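Local atomic coordinates of carboxyvinyl-carboxyphosphonate phosphorylmutase (PDB entry 4IQD), a protein that belongs to the phosphoenolpyruvate phosphomutase family of TIM-barrel proteins and binds pyruvic acid in several pockets. Residues Ala41-Arg46 against Glu282-His287. Residues are numbered along the deposited sequence; the frame is centred on the assembly and turned at random.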
# COMPACT_ATOMS: atom_id res chain seq x y z
N ALA A 41 6.87 3.40 -0.77
CA ALA A 41 8.07 2.83 -0.17
C ALA A 41 9.17 2.69 -1.22
O ALA A 41 10.34 2.91 -0.94
CB ALA A 41 7.77 1.48 0.47
N ALA A 42 8.77 2.35 -2.44
CA ALA A 42 9.70 2.21 -3.55
C ALA A 42 10.38 3.55 -3.87
O ALA A 42 11.58 3.60 -4.12
CB ALA A 42 8.98 1.68 -4.78
N LEU A 43 9.60 4.62 -3.84
CA LEU A 43 10.12 5.95 -4.13
C LEU A 43 11.08 6.44 -3.05
O LEU A 43 12.09 7.08 -3.34
CB LEU A 43 8.96 6.94 -4.30
CG LEU A 43 8.13 6.73 -5.56
CD1 LEU A 43 6.80 7.47 -5.48
CD2 LEU A 43 8.92 7.17 -6.79
N VAL A 44 10.76 6.15 -1.79
CA VAL A 44 11.61 6.56 -0.68
C VAL A 44 12.94 5.83 -0.70
O VAL A 44 13.99 6.41 -0.41
CB VAL A 44 10.93 6.31 0.68
CG1 VAL A 44 11.82 6.80 1.80
CG2 VAL A 44 9.60 7.02 0.73
N ALA A 45 12.90 4.54 -1.04
CA ALA A 45 14.10 3.73 -1.12
C ALA A 45 15.05 4.29 -2.17
O ALA A 45 16.24 4.47 -1.91
CB ALA A 45 13.75 2.29 -1.44
N ARG A 46 14.52 4.56 -3.36
CA ARG A 46 15.28 5.13 -4.46
C ARG A 46 15.95 6.42 -4.01
O ARG A 46 17.16 6.59 -4.14
CB ARG A 46 14.37 5.40 -5.66
CG ARG A 46 15.08 5.81 -6.95
CD ARG A 46 15.07 7.33 -7.17
NE ARG A 46 13.72 7.87 -7.31
CZ ARG A 46 13.05 7.90 -8.46
NH1 ARG A 46 13.59 7.41 -9.56
NH2 ARG A 46 11.83 8.42 -8.50
N GLU A 282 7.78 16.59 -4.00
CA GLU A 282 8.96 16.20 -4.75
C GLU A 282 9.08 14.68 -4.90
O GLU A 282 9.66 14.20 -5.87
CB GLU A 282 10.22 16.78 -4.09
CG GLU A 282 11.50 16.62 -4.91
CD GLU A 282 11.51 17.45 -6.19
OE1 GLU A 282 10.59 18.27 -6.39
OE2 GLU A 282 12.44 17.27 -6.99
N THR A 283 8.53 13.94 -3.95
CA THR A 283 8.63 12.48 -3.99
C THR A 283 7.81 11.88 -5.13
O THR A 283 8.29 10.99 -5.84
CB THR A 283 8.20 11.83 -2.67
OG1 THR A 283 9.12 12.21 -1.64
CG2 THR A 283 8.21 10.32 -2.80
N ILE A 284 6.59 12.35 -5.31
CA ILE A 284 5.76 11.89 -6.41
C ILE A 284 5.95 12.75 -7.66
O ILE A 284 5.18 12.66 -8.61
CB ILE A 284 4.27 11.81 -6.03
CG1 ILE A 284 3.78 13.16 -5.51
CG2 ILE A 284 4.04 10.73 -4.99
CD1 ILE A 284 2.39 13.12 -4.95
N SER A 285 6.99 13.59 -7.62
CA SER A 285 7.41 14.39 -8.77
C SER A 285 6.30 15.27 -9.33
O SER A 285 6.14 15.35 -10.55
CB SER A 285 7.97 13.50 -9.88
OG SER A 285 9.00 12.66 -9.40
N TYR A 286 5.55 15.91 -8.45
CA TYR A 286 4.42 16.74 -8.87
C TYR A 286 4.86 17.78 -9.90
O TYR A 286 4.16 18.04 -10.87
CB TYR A 286 3.78 17.42 -7.66
CG TYR A 286 2.49 18.15 -7.96
CD1 TYR A 286 1.26 17.53 -7.79
CD2 TYR A 286 2.50 19.47 -8.41
CE1 TYR A 286 0.07 18.21 -8.05
CE2 TYR A 286 1.33 20.14 -8.68
CZ TYR A 286 0.12 19.51 -8.50
OH TYR A 286 -1.04 20.19 -8.78
N HIS A 287 6.04 18.36 -9.68
CA HIS A 287 6.59 19.39 -10.56
C HIS A 287 6.71 18.95 -12.01
O HIS A 287 6.39 19.71 -12.93
CB HIS A 287 7.96 19.83 -10.07
CG HIS A 287 8.66 20.76 -11.01
ND1 HIS A 287 8.31 22.09 -11.13
CD2 HIS A 287 9.67 20.55 -11.88
CE1 HIS A 287 9.09 22.66 -12.04
NE2 HIS A 287 9.92 21.75 -12.51
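L43 and T283 carry this small contact, in which a helix of the TIM barrel, 39-48, meets the Schellman motif that ends helix 277-283 in the C-terminal extension. The two segments lie more than 230 residues apart in sequence and bury just 142 Å² between them; no hydrogen bond links them, and the join is van der Waals.

Along 282-287, the first residue to touch the barrel helix is T283. Its CG2 stands anti to the backbone N and lies 3.8 Å from L43 CB, while CA of T283 and CA of L43 are 6.7 Å apart. T283 also touches M40 and N47, so it lies along one face of the barrel helix. OG1, on the other branch, is hydrogen-bonded to the carbonyl of E279, one turn back in its own helix. The T283 carbonyl oxygen takes part as well, with L43 CD1 at 3.8 Å and CD2 at 4.0 Å, so both leucine methyls lie near one backbone oxygen. With chi1 at -70°, L43 CG stands anti to its own carbonyl carbon, which carries CD1 and CD2 out to that oxygen. The buried leucine side chain also packs on A87 of helix 74-88 and on G65 of the second subunit.

I284 is the first residue to leave helical geometry. Its CB points away from the barrel helix, yet I284 CG2 comes within 4.3 Å of L43 CD1, a looser apolar touch.

S285 follows with positive phi (55°), the C' residue of the motif; its N makes a weak bond to E282 O at 3.3 Å. Y286 lies near the second subunit, whose L69 packs on the tyrosine, and Y286 N closes the motif by bonding to the carbonyl oxygen of Y281.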